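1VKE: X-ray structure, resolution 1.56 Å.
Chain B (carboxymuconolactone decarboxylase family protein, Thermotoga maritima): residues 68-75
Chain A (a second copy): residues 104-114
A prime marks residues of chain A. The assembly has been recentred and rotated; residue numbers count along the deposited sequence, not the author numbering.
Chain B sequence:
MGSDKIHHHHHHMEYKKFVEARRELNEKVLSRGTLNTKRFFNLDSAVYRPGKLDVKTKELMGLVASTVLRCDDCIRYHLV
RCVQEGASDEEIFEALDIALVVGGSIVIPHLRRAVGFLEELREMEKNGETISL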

ATOM      1  N   VAL B  68       2.139   4.874  -9.016  1.00  8.82           N
ATOM      2  CA  VAL B  68       1.585   3.635  -8.513  1.00  8.03           C
ATOM      3  C   VAL B  68       1.582   3.511  -6.991  1.00  9.25           C
ATOM      4  O   VAL B  68       0.763   2.818  -6.416  1.00 10.26           O
ATOM      5  CB  VAL B  68       2.246   2.363  -9.175  1.00 10.00           C
ATOM      6  CG1 VAL B  68       2.129   2.401 -10.655  1.00 11.41           C
ATOM      7  CG2 VAL B  68       3.665   2.156  -8.695  1.00  8.17           C
ATOM      8  N   LEU B  69       2.490   4.230  -6.342  1.00  8.44           N
ATOM      9  CA  LEU B  69       2.606   4.265  -4.894  1.00  9.04           C
ATOM     10  C   LEU B  69       1.779   5.394  -4.297  1.00  9.65           C
ATOM     11  O   LEU B  69       1.706   5.521  -3.053  1.00 10.57           O
ATOM     12  CB  LEU B  69       4.041   4.368  -4.462  1.00  9.73           C
ATOM     13  CG  LEU B  69       4.826   3.095  -4.790  1.00 10.70           C
ATOM     14  CD1 LEU B  69       6.310   3.404  -4.655  1.00 17.45           C
ATOM     15  CD2 LEU B  69       4.467   1.920  -3.912  1.00 17.92           C
ATOM     16  N   ARG B  70       1.162   6.221  -5.159  1.00  9.12           N
ATOM     17  CA  ARG B  70       0.154   7.197  -4.739  1.00  9.00           C
ATOM     18  C   ARG B  70       0.727   8.206  -3.745  1.00 10.40           C
ATOM     19  O   ARG B  70       0.151   8.456  -2.687  1.00 13.50           O
ATOM     20  CB  ARG B  70      -1.048   6.482  -4.154  1.00 10.19           C
ATOM     21  CG  ARG B  70      -1.805   5.761  -5.192  1.00  9.60           C
ATOM     22  CD  ARG B  70      -3.087   5.158  -4.698  1.00 21.26           C
ATOM     23  NE  ARG B  70      -2.909   4.005  -3.861  1.00 16.95           N
ATOM     24  CZ  ARG B  70      -3.653   3.740  -2.733  1.00 13.35           C
ATOM     25  NH1 ARG B  70      -4.541   4.574  -2.184  1.00 12.07           N
ATOM     26  NH2 ARG B  70      -3.429   2.626  -2.109  1.00 16.93           N
ATOM     27  N   CYS B  71       1.876   8.777  -4.102  1.00 10.37           N
ATOM     28  CA  CYS B  71       2.507   9.878  -3.330  1.00 11.10           C
ATOM     29  C   CYS B  71       2.371  11.187  -4.117  1.00 10.26           C
ATOM     30  O   CYS B  71       3.129  11.424  -5.082  1.00 12.15           O
ATOM     31  CB  CYS B  71       3.978   9.570  -3.165  1.00 10.51           C
ATOM     32  SG  CYS B  71       4.938  10.893  -2.330  1.00 15.91           S
ATOM     33  N   ASP B  72       1.432  12.046  -3.720  1.00  9.79           N
ATOM     34  CA  ASP B  72       1.222  13.285  -4.488  1.00 10.15           C
ATOM     35  C   ASP B  72       2.414  14.213  -4.573  1.00 10.48           C
ATOM     36  O   ASP B  72       2.696  14.761  -5.634  1.00 12.48           O
ATOM     37  CB  ASP B  72       0.003  14.024  -4.003  1.00 13.25           C
ATOM     38  CG  ASP B  72      -1.263  13.299  -4.351  1.00 22.46           C
ATOM     39  OD1 ASP B  72      -1.305  12.639  -5.421  1.00 20.95           O
ATOM     40  OD2 ASP B  72      -2.233  13.284  -3.587  1.00 21.39           O
ATOM     41  N   ASP B  73       3.099  14.450  -3.454  1.00  9.84           N
ATOM     42  CA  ASP B  73       4.262  15.366  -3.499  1.00 10.66           C
ATOM     43  C   ASP B  73       5.380  14.809  -4.398  1.00 10.07           C
ATOM     44  O   ASP B  73       6.095  15.562  -5.051  1.00 12.00           O
ATOM     45  CB  ASP B  73       4.816  15.623  -2.082  1.00 11.66           C
ATOM     46  CG  ASP B  73       4.085  16.709  -1.348  1.00 22.43           C
ATOM     47  OD1 ASP B  73       3.094  17.271  -1.871  1.00 23.84           O
ATOM     48  OD2 ASP B  73       4.463  17.096  -0.213  1.00 25.03           O
ATOM     49  N   CYS B  74       5.542  13.488  -4.403  1.00 10.76           N
ATOM     50  CA  CYS B  74       6.543  12.819  -5.241  1.00  9.90           C
ATOM     51  C   CYS B  74       6.138  12.965  -6.733  1.00 10.60           C
ATOM     52  O   CYS B  74       6.949  13.238  -7.603  1.00 11.00           O
ATOM     53  CB  CYS B  74       6.624  11.332  -4.948  1.00 10.10           C
ATOM     54  SG  CYS B  74       6.939  10.960  -3.218  1.00 17.82           S
ATOM     55  N   ILE B  75       4.866  12.744  -7.034  1.00  9.00           N
ATOM     56  CA  ILE B  75       4.357  12.940  -8.398  1.00 10.01           C
ATOM     57  C   ILE B  75       4.657  14.375  -8.860  1.00 10.64           C
ATOM     58  O   ILE B  75       5.156  14.583  -9.972  1.00 10.54           O
ATOM     59  CB  ILE B  75       2.824  12.646  -8.445  1.00 10.38           C
ATOM     60  CG1 ILE B  75       2.553  11.158  -8.227  1.00 10.19           C
ATOM     61  CG2 ILE B  75       2.220  13.077  -9.780  1.00 13.16           C
ATOM     62  CD1 ILE B  75       1.119  10.851  -7.933  1.00 12.30           C
TER
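Chain A (104-114) GSIVIPHLRRA

The chain A segment packs against the turn of chain B that carries the Cys71–Cys74 disulfide, burying 305 Å² summed over both sides. On chain B, a helix ends in a Schellman motif, with Arg70 at positive phi (61/49); Cys71 then takes an extended conformation (-108/103) at the N-cap position, and a new helix begins at Asp72. The Ile75 N to Cys71 O hydrogen bond (2.9 Å) belongs to its first turn, and the 2.2 Å bond between Cys71 SG and Cys74 SG ties the two cysteines together across it.

Chain A approaches this turn with a compact backbone. Gly104′, at 94/178, leaves the preceding helix with positive phi; a short 3-10 segment includes Ser105′ and Ile106′, and a helix follows that runs on through Ala114′. Val107′ N bonds to Gly104′ O and Ile108′ N to Ser105′ O, both at 2.9 Å, so the chain stays tightly wound between the two elements. The chains advance in the same sense through the contact: Cys71 CA lies 6.1 Å from Ile106′ CA, and further along Asp73 CA lies 6.6 Å from Pro109′ CA.

Ile106′ covers the most surface. Its CA-to-CB bond points sideways, yet chi1 in p carries its CG2 methyl to three residues of chain B: it lies 3.9 Å from Leu69 CD1, 3.9 Å from Cys71 CB and 4.1 Å from Cys74 SG. The backbone is close as well, with Cys74 SG 3.9 Å from Ile106′ CA. Ile106′ thus rests on both the disulfide and the leucine that precedes the turn.

Pro109′, the next largest contributor of chain A, points toward chain B and extends the apolar patch along the new helix. Its CG, in a C-gamma exo ring, is 3.7 Å from Asp73 CB, 3.8 Å from Cys71 SG and 4.3 Å from Cys74 SG. The disulfide therefore serves as a shared packing surface, touched by both Ile106′ and Pro109′.

Leu69, the largest contributor on chain B, points toward chain A and meets Ile106′ alone in this contact. Beyond Pro109′ the interface becomes polar and looser. Arg113′, one helical turn on, brings NH1 to 4.1 Å from Asp73 OD2, near the plane of the guanidinium; the charges are opposite, but the separation is too long for a salt bridge. No hydrogen bond joins the two stretches; the contact is mostly apolar packing around the disulfide.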

ATOM      1  N   GLY A 104      11.113   3.825   1.784  1.00 13.09           N
ATOM      2  CA  GLY A 104      11.514   4.534   0.565  1.00 14.26           C
ATOM      3  C   GLY A 104      11.289   6.011   0.575  1.00 14.44           C
ATOM      4  O   GLY A 104      10.732   6.565   1.528  1.00 11.36           O
ATOM      5  N   SER A 105      11.700   6.660  -0.508  1.00 11.80           N
ATOM      6  CA  SER A 105      11.555   8.087  -0.637  1.00 13.77           C
ATOM      7  C   SER A 105      10.127   8.571  -0.616  1.00 11.23           C
ATOM      8  O   SER A 105       9.912   9.725  -0.323  1.00 10.70           O
ATOM      9  CB  SER A 105      12.318   8.631  -1.849  1.00 17.29           C
ATOM     10  OG  SER A 105      11.679   8.285  -3.052  1.00 15.85           O
ATOM     11  N   ILE A 106       9.150   7.719  -0.952  1.00 12.57           N
ATOM     12  CA  ILE A 106       7.730   8.060  -0.772  1.00 12.80           C
ATOM     13  C   ILE A 106       7.385   8.408   0.627  1.00 11.05           C
ATOM     14  O   ILE A 106       6.318   8.988   0.884  1.00 15.22           O
ATOM     15  CB  ILE A 106       6.785   6.908  -1.258  1.00 14.52           C
ATOM     16  CG1 ILE A 106       7.109   5.577  -0.484  1.00 12.46           C
ATOM     17  CG2 ILE A 106       6.722   6.845  -2.765  1.00 19.07           C
ATOM     18  CD1 ILE A 106       6.207   4.504  -0.847  1.00 20.34           C
ATOM     19  N   VAL A 107       8.233   8.032   1.598  1.00 10.34           N
ATOM     20  CA  VAL A 107       8.005   8.388   2.997  1.00  9.88           C
ATOM     21  C   VAL A 107       8.359   9.855   3.278  1.00 10.28           C
ATOM     22  O   VAL A 107       7.891  10.466   4.253  1.00 13.03           O
ATOM     23  CB  VAL A 107       8.810   7.438   3.945  1.00 10.26           C
ATOM     24  CG1 VAL A 107       8.932   7.987   5.359  1.00 18.12           C
ATOM     25  CG2 VAL A 107       8.200   6.037   3.815  1.00 11.43           C
ATOM     26  N   ILE A 108       9.183  10.451   2.418  1.00  9.67           N
ATOM     27  CA  ILE A 108       9.743  11.791   2.720  1.00  8.91           C
ATOM     28  C   ILE A 108       8.693  12.877   3.045  1.00 11.48           C
ATOM     29  O   ILE A 108       8.871  13.586   4.038  1.00 12.29           O
ATOM     30  CB  ILE A 108      10.795  12.262   1.659  1.00 10.58           C
ATOM     31  CG1 ILE A 108      12.044  11.385   1.817  1.00 11.43           C
ATOM     32  CG2 ILE A 108      11.117  13.767   1.801  1.00 11.90           C
ATOM     33  CD1 ILE A 108      13.094  11.653   0.778  1.00 13.66           C
ATOM     34  N   PRO A 109       7.636  13.038   2.258  1.00  8.68           N
ATOM     35  CA  PRO A 109       6.580  14.018   2.571  1.00 10.99           C
ATOM     36  C   PRO A 109       6.008  13.816   3.980  1.00 13.82           C
ATOM     37  O   PRO A 109       5.684  14.776   4.691  1.00 13.65           O
ATOM     38  CB  PRO A 109       5.509  13.734   1.507  1.00 15.17           C
ATOM     39  CG  PRO A 109       6.309  13.204   0.356  1.00 15.47           C
ATOM     40  CD  PRO A 109       7.331  12.304   1.018  1.00 11.13           C
ATOM     41  N   HIS A 110       5.866  12.560   4.389  1.00 10.56           N
ATOM     42  CA  HIS A 110       5.382  12.228   5.753  1.00 10.88           C
ATOM     43  C   HIS A 110       6.392  12.560   6.834  1.00 12.79           C
ATOM     44  O   HIS A 110       6.043  12.949   7.953  1.00 13.56           O
ATOM     45  CB  HIS A 110       4.945  10.762   5.780  1.00 11.50           C
ATOM     46  CG  HIS A 110       3.924  10.481   4.743  1.00 12.18           C
ATOM     47  ND1 HIS A 110       2.600  10.785   4.916  1.00 16.51           N
ATOM     48  CD2 HIS A 110       4.048  10.042   3.467  1.00 15.49           C
ATOM     49  CE1 HIS A 110       1.941  10.515   3.799  1.00 15.99           C
ATOM     50  NE2 HIS A 110       2.801  10.072   2.901  1.00 18.28           N
ATOM     51  N   LEU A 111       7.657  12.343   6.524  1.00 13.59           N
ATOM     52  CA  LEU A 111       8.749  12.651   7.475  1.00 17.61           C
ATOM     53  C   LEU A 111       8.808  14.138   7.688  1.00 18.85           C
ATOM     54  O   LEU A 111       8.975  14.633   8.831  1.00 17.04           O
ATOM     55  CB  LEU A 111      10.050  12.063   6.901  1.00 17.23           C
ATOM     56  CG  LEU A 111      11.359  12.312   7.616  1.00 24.38           C
ATOM     57  CD1 LEU A 111      11.366  11.543   8.907  1.00 26.38           C
ATOM     58  CD2 LEU A 111      12.482  11.843   6.686  1.00 24.00           C
ATOM     59  N   ARG A 112       8.646  14.886   6.606  1.00 17.52           N
ATOM     60  CA  ARG A 112       8.619  16.342   6.684  1.00 19.69           C
ATOM     61  C   ARG A 112       7.512  16.795   7.599  1.00 18.83           C
ATOM     62  O   ARG A 112       7.709  17.607   8.512  1.00 17.54           O
ATOM     63  CB  ARG A 112       8.425  16.990   5.312  1.00 20.86           C
ATOM     64  CG  ARG A 112       9.640  16.796   4.378  1.00 32.23           C
ATOM     65  N   ARG A 113       6.325  16.262   7.395  1.00 14.43           N
ATOM     66  CA  ARG A 113       5.212  16.616   8.277  1.00 16.67           C
ATOM     67  C   ARG A 113       5.409  16.178   9.733  1.00 15.70           C
ATOM     68  O   ARG A 113       5.027  16.916  10.676  1.00 16.28           O
ATOM     69  CB  ARG A 113       3.919  16.072   7.711  1.00 19.10           C
ATOM     70  CG  ARG A 113       3.559  16.752   6.425  1.00 22.14           C
ATOM     71  CD  ARG A 113       2.123  16.568   6.004  1.00 35.79           C
ATOM     72  NE  ARG A 113       1.932  15.304   5.319  1.00 37.77           N
ATOM     73  CZ  ARG A 113       2.057  15.110   4.002  1.00 40.53           C
ATOM     74  NH1 ARG A 113       2.406  16.081   3.168  1.00 44.59           N
ATOM     75  NH2 ARG A 113       1.844  13.908   3.510  1.00 29.23           N
ATOM     76  N   ALA A 114       5.976  14.982   9.936  1.00 15.13           N
ATOM     77  CA  ALA A 114       6.281  14.477  11.269  1.00 15.15           C
ATOM     78  C   ALA A 114       7.206  15.443  12.014  1.00 16.52           C
ATOM     79  O   ALA A 114       6.973  15.768  13.170  1.00 15.72           O
ATOM     80  CB  ALA A 114       6.912  13.104  11.213  1.00 18.70           C
TER